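Local coordinates for protein phosphoribosylformylglycinamidine cyclo-ligase (Thermus thermophilus HB8, PDB 5AVM) that probably catalyses the ATP-dependent ring closure of formylglycinamidine ribonucleotide to 5-aminoimidazole ribonucleotide, a step of de novo purine biosynthesis, at residues B[66-75]-B[214-222]. Numbering follows the deposited sequence.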
ATOM      1  N   LYS B  66       4.623   1.273  16.165  1.00 28.70           N
ATOM      2  CA  LYS B  66       4.714   0.077  17.001  1.00 27.74           C
ATOM      3  C   LYS B  66       5.895  -0.741  16.510  1.00 27.40           C
ATOM      4  O   LYS B  66       6.525  -1.461  17.280  1.00 27.67           O
ATOM      5  CB  LYS B  66       3.448  -0.775  16.890  1.00 27.07           C
ATOM      6  CG  LYS B  66       3.477  -2.035  17.748  1.00 26.58           C
ATOM      7  CD  LYS B  66       2.089  -2.656  17.842  1.00 28.18           C
ATOM      8  CE  LYS B  66       2.029  -3.763  18.889  1.00 27.00           C
ATOM      9  NZ  LYS B  66       0.613  -4.188  19.133  1.00 25.23           N
ATOM     10  N   THR B  67       6.182  -0.615  15.214  1.00 27.58           N
ATOM     11  CA  THR B  67       7.272  -1.331  14.565  1.00 26.76           C
ATOM     12  C   THR B  67       8.616  -1.041  15.217  1.00 26.99           C
ATOM     13  O   THR B  67       9.429  -1.945  15.403  1.00 26.54           O
ATOM     14  CB  THR B  67       7.357  -0.970  13.071  1.00 26.26           C
ATOM     15  OG1 THR B  67       6.127  -1.319  12.422  1.00 27.98           O
ATOM     16  CG2 THR B  67       8.492  -1.724  12.412  1.00 25.70           C
ATOM     17  N   LEU B  68       8.855   0.218  15.563  1.00 28.02           N
ATOM     18  CA  LEU B  68      10.115   0.586  16.198  1.00 29.46           C
ATOM     19  C   LEU B  68      10.191  -0.050  17.585  1.00 31.01           C
ATOM     20  O   LEU B  68      11.250  -0.529  17.999  1.00 31.65           O
ATOM     21  CB  LEU B  68      10.226   2.106  16.278  1.00 27.64           C
ATOM     22  CG  LEU B  68      10.182   2.737  14.886  1.00 28.79           C
ATOM     23  CD1 LEU B  68      10.178   4.250  14.986  1.00 28.21           C
ATOM     24  CD2 LEU B  68      11.376   2.246  14.081  1.00 27.54           C
ATOM     25  N   LEU B  69       9.063  -0.076  18.295  1.00 32.08           N
ATOM     26  CA  LEU B  69       9.021  -0.679  19.621  1.00 32.56           C
ATOM     27  C   LEU B  69       9.382  -2.164  19.548  1.00 32.71           C
ATOM     28  O   LEU B  69      10.116  -2.681  20.398  1.00 33.08           O
ATOM     29  CB  LEU B  69       7.626  -0.529  20.235  1.00 33.37           C
ATOM     30  CG  LEU B  69       7.432  -1.140  21.631  1.00 33.76           C
ATOM     31  CD1 LEU B  69       8.336  -0.433  22.640  1.00 33.74           C
ATOM     32  CD2 LEU B  69       5.976  -1.015  22.047  1.00 32.97           C
ATOM     33  N   ALA B  70       8.863  -2.841  18.524  1.00 32.38           N
ATOM     34  CA  ALA B  70       9.100  -4.271  18.320  1.00 31.72           C
ATOM     35  C   ALA B  70      10.554  -4.593  17.985  1.00 31.76           C
ATOM     36  O   ALA B  70      11.126  -5.547  18.518  1.00 31.80           O
ATOM     37  CB  ALA B  70       8.185  -4.799  17.217  1.00 30.41           C
ATOM     38  N   LEU B  71      11.149  -3.814  17.092  1.00 32.03           N
ATOM     39  CA  LEU B  71      12.535  -4.052  16.717  1.00 31.60           C
ATOM     40  C   LEU B  71      13.409  -3.910  17.958  1.00 32.62           C
ATOM     41  O   LEU B  71      14.203  -4.799  18.276  1.00 31.63           O
ATOM     42  CB  LEU B  71      12.975  -3.055  15.639  1.00 28.60           C
ATOM     43  CG  LEU B  71      12.373  -3.207  14.239  1.00 26.11           C
ATOM     44  CD1 LEU B  71      12.668  -1.957  13.436  1.00 24.50           C
ATOM     45  CD2 LEU B  71      12.935  -4.444  13.555  1.00 23.50           C
ATOM     46  N   GLU B  72      13.245  -2.791  18.659  1.00 34.19           N
ATOM     47  CA  GLU B  72      14.001  -2.513  19.873  1.00 35.83           C
ATOM     48  C   GLU B  72      13.942  -3.694  20.840  1.00 36.60           C
ATOM     49  O   GLU B  72      14.973  -4.151  21.336  1.00 38.38           O
ATOM     50  CB  GLU B  72      13.457  -1.258  20.557  1.00 36.58           C
ATOM     51  CG  GLU B  72      13.601   0.012  19.741  1.00 39.31           C
ATOM     52  CD  GLU B  72      13.156   1.243  20.506  1.00 42.68           C
ATOM     53  OE1 GLU B  72      11.954   1.339  20.841  1.00 43.23           O
ATOM     54  OE2 GLU B  72      14.010   2.113  20.778  1.00 44.63           O
ATOM     55  N   ALA B  73      12.735  -4.184  21.106  1.00 35.97           N
ATOM     56  CA  ALA B  73      12.543  -5.311  22.011  1.00 35.03           C
ATOM     57  C   ALA B  73      13.013  -6.611  21.367  1.00 35.40           C
ATOM     58  O   ALA B  73      12.964  -7.672  21.986  1.00 35.64           O
ATOM     59  CB  ALA B  73      11.079  -5.423  22.398  1.00 34.88           C
ATOM     60  N   GLY B  74      13.461  -6.523  20.118  1.00 36.52           N
ATOM     61  CA  GLY B  74      13.948  -7.696  19.408  1.00 37.18           C
ATOM     62  C   GLY B  74      12.939  -8.811  19.203  1.00 37.15           C
ATOM     63  O   GLY B  74      13.236  -9.973  19.467  1.00 37.95           O
ATOM     64  N   ASP B  75      11.749  -8.465  18.721  1.00 37.08           N
ATOM     65  CA  ASP B  75      10.704  -9.459  18.484  1.00 36.68           C
ATOM     66  C   ASP B  75       9.594  -8.922  17.583  1.00 35.39           C
ATOM     67  O   ASP B  75       8.630  -8.322  18.060  1.00 34.32           O
ATOM     68  CB  ASP B  75      10.112  -9.930  19.820  1.00 37.78           C
ATOM     69  CG  ASP B  75       8.974 -10.930  19.640  1.00 38.43           C
ATOM     70  OD1 ASP B  75       8.921 -11.605  18.589  1.00 37.68           O
ATOM     71  OD2 ASP B  75       8.138 -11.055  20.563  1.00 39.63           O
ATOM     72  N   LYS B 214       6.949  -5.558  27.521  1.00 39.26           N
ATOM     73  CA  LYS B 214       7.143  -6.196  26.221  1.00 40.56           C
ATOM     74  C   LYS B 214       5.887  -6.989  25.835  1.00 41.12           C
ATOM     75  O   LYS B 214       5.284  -6.761  24.785  1.00 40.74           O
ATOM     76  CB  LYS B 214       8.350  -7.141  26.282  1.00 40.73           C
ATOM     77  CG  LYS B 214       8.687  -7.840  24.969  1.00 41.49           C
ATOM     78  CD  LYS B 214       9.551  -9.086  25.202  1.00 43.32           C
ATOM     79  CE  LYS B 214      10.830  -8.777  25.982  1.00 43.60           C
ATOM     80  NZ  LYS B 214      11.631 -10.000  26.249  1.00 40.39           N
ATOM     81  N   GLU B 215       5.498  -7.910  26.711  1.00 40.57           N
ATOM     82  CA  GLU B 215       4.338  -8.758  26.491  1.00 39.19           C
ATOM     83  C   GLU B 215       3.018  -8.013  26.351  1.00 38.40           C
ATOM     84  O   GLU B 215       2.204  -8.339  25.485  1.00 38.03           O
ATOM     85  CB  GLU B 215       4.234  -9.783  27.620  1.00 39.92           C
ATOM     86  CG  GLU B 215       5.189 -10.939  27.459  1.00 40.89           C
ATOM     87  CD  GLU B 215       4.971 -11.656  26.145  1.00 41.75           C
ATOM     88  OE1 GLU B 215       3.869 -12.208  25.947  1.00 43.11           O
ATOM     89  OE2 GLU B 215       5.897 -11.659  25.307  1.00 44.55           O
ATOM     90  N   ALA B 216       2.809  -7.015  27.199  1.00 36.90           N
ATOM     91  CA  ALA B 216       1.572  -6.255  27.174  1.00 36.31           C
ATOM     92  C   ALA B 216       1.484  -5.222  26.057  1.00 35.98           C
ATOM     93  O   ALA B 216       0.389  -4.906  25.591  1.00 35.95           O
ATOM     94  CB  ALA B 216       1.363  -5.579  28.519  1.00 37.11           C
ATOM     95  N   LEU B 217       2.632  -4.705  25.626  1.00 35.16           N
ATOM     96  CA  LEU B 217       2.677  -3.682  24.580  1.00 33.74           C
ATOM     97  C   LEU B 217       2.810  -4.239  23.168  1.00 33.29           C
ATOM     98  O   LEU B 217       2.467  -3.561  22.195  1.00 32.52           O
ATOM     99  CB  LEU B 217       3.832  -2.718  24.852  1.00 33.13           C
ATOM    100  CG  LEU B 217       3.517  -1.254  25.163  1.00 31.60           C
ATOM    101  CD1 LEU B 217       2.491  -1.147  26.266  1.00 28.76           C
ATOM    102  CD2 LEU B 217       4.809  -0.557  25.565  1.00 30.10           C
ATOM    103  N   LEU B 218       3.311  -5.466  23.063  1.00 32.46           N
ATOM    104  CA  LEU B 218       3.494  -6.115  21.767  1.00 31.69           C
ATOM    105  C   LEU B 218       2.402  -7.129  21.417  1.00 31.64           C
ATOM    106  O   LEU B 218       2.428  -7.725  20.338  1.00 31.57           O
ATOM    107  CB  LEU B 218       4.877  -6.776  21.691  1.00 29.02           C
ATOM    108  CG  LEU B 218       6.049  -5.789  21.619  1.00 28.00           C
ATOM    109  CD1 LEU B 218       7.359  -6.547  21.485  1.00 27.75           C
ATOM    110  CD2 LEU B 218       5.859  -4.855  20.435  1.00 27.00           C
ATOM    111  N   ARG B 219       1.447  -7.325  22.324  1.00 31.87           N
ATOM    112  CA  ARG B 219       0.341  -8.239  22.062  1.00 31.00           C
ATOM    113  C   ARG B 219      -0.299  -7.749  20.765  1.00 30.43           C
ATOM    114  O   ARG B 219      -0.711  -6.587  20.658  1.00 30.86           O
ATOM    115  CB  ARG B 219      -0.679  -8.203  23.204  1.00 30.76           C
ATOM    116  CG  ARG B 219      -1.899  -9.081  22.974  1.00 30.30           C
ATOM    117  CD  ARG B 219      -2.473  -9.553  24.298  1.00 32.50           C
ATOM    118  NE  ARG B 219      -1.581 -10.504  24.973  1.00 33.68           N
ATOM    119  CZ  ARG B 219      -1.219 -10.416  26.251  1.00 33.40           C
ATOM    120  NH1 ARG B 219      -1.670  -9.416  27.005  1.00 33.81           N
ATOM    121  NH2 ARG B 219      -0.409 -11.326  26.777  1.00 30.84           N
ATOM    122  N   PRO B 220      -0.382  -8.628  19.758  1.00 28.89           N
ATOM    123  CA  PRO B 220      -0.963  -8.282  18.460  1.00 27.28           C
ATOM    124  C   PRO B 220      -2.339  -7.613  18.453  1.00 26.34           C
ATOM    125  O   PRO B 220      -3.155  -7.807  19.355  1.00 25.27           O
ATOM    126  CB  PRO B 220      -0.974  -9.622  17.724  1.00 28.04           C
ATOM    127  CG  PRO B 220       0.215 -10.334  18.307  1.00 27.66           C
ATOM    128  CD  PRO B 220       0.072 -10.032  19.775  1.00 28.20           C
ATOM    129  N   HIS B 221      -2.571  -6.812  17.417  1.00 25.13           N
ATOM    130  CA  HIS B 221      -3.845  -6.136  17.201  1.00 21.79           C
ATOM    131  C   HIS B 221      -4.861  -7.284  17.092  1.00 20.68           C
ATOM    132  O   HIS B 221      -4.621  -8.256  16.381  1.00 19.65           O
ATOM    133  CB  HIS B 221      -3.772  -5.353  15.887  1.00 19.60           C
ATOM    134  CG  HIS B 221      -4.933  -4.437  15.648  1.00 18.77           C
ATOM    135  ND1 HIS B 221      -4.796  -3.067  15.587  1.00 19.42           N
ATOM    136  CD2 HIS B 221      -6.247  -4.692  15.448  1.00 17.76           C
ATOM    137  CE1 HIS B 221      -5.976  -2.517  15.362  1.00 16.25           C
ATOM    138  NE2 HIS B 221      -6.872  -3.482  15.273  1.00 17.44           N
ATOM    139  N   ARG B 222      -5.982  -7.182  17.799  1.00 20.58           N
ATOM    140  CA  ARG B 222      -6.991  -8.238  17.774  1.00 21.72           C
ATOM    141  C   ARG B 222      -7.974  -8.163  16.599  1.00 22.07           C
ATOM    142  O   ARG B 222      -8.538  -7.104  16.314  1.00 21.73           O
ATOM    143  CB  ARG B 222      -7.766  -8.222  19.093  1.00 22.25           C
ATOM    144  CG  ARG B 222      -8.793  -9.322  19.252  1.00 25.16           C
ATOM    145  CD  ARG B 222      -9.250  -9.405  20.699  1.00 28.03           C
ATOM    146  NE  ARG B 222      -8.158  -9.852  21.563  1.00 33.31           N
ATOM    147  CZ  ARG B 222      -8.169  -9.802  22.897  1.00 35.46           C
ATOM    148  NH1 ARG B 222      -9.220  -9.318  23.544  1.00 35.84           N
ATOM    149  NH2 ARG B 222      -7.124 -10.243  23.588  1.00 34.51           N
TER
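Leu218 carries most of the apolar contact, laying CD2 on helix 66-72 and CD1 on the turn that follows it. Leu218 CD2 lies 3.9 Å from Ala70 CA, while Leu218 CD1 reaches Ala73 CB at 4.0 Å. Alanines suit both places, because their short side chains let the leucine come down close to the backbone. Beside this, Leu69 swings its CG anti to the backbone N (chi1 179°), which brings Leu69 CD2 to 3.7 Å from CD2 of Leu217, the two side chains crossing at about a right angle; Tyr190 and Ile193 of helix 190-196 also border this patch.

The polar link is Lys66, whose extended chain reaches across to the backbone of Leu217 to Arg219. Lys66 CE passes 3.3 Å from Leu217 O. Beyond it, Lys66 NZ donates to Arg219 O at 3.1 Å. The donor approaches from above the carbonyl plane, with a C=O...N angle of 128°. Asp82 forms a salt bridge with the same ammonium and His186 O accepts a further hydrogen bond, so a long, charged side chain fits this buried spot. A methionine here would probably leave Arg219 O without its donor and Asp82 without its positive mate.

At the other end, Gly74 takes positive phi and closes helix 66-72 in a Schellman motif, with Asp75 N bonded to Ala70 O.

The short helical segments run nearly antiparallel (152°), their axes 10.9 Å apart: an interdomain contact of the AIR synthase fold, in which leucines packed on two alanines and a buried lysine join the N-terminal and C-terminal domains.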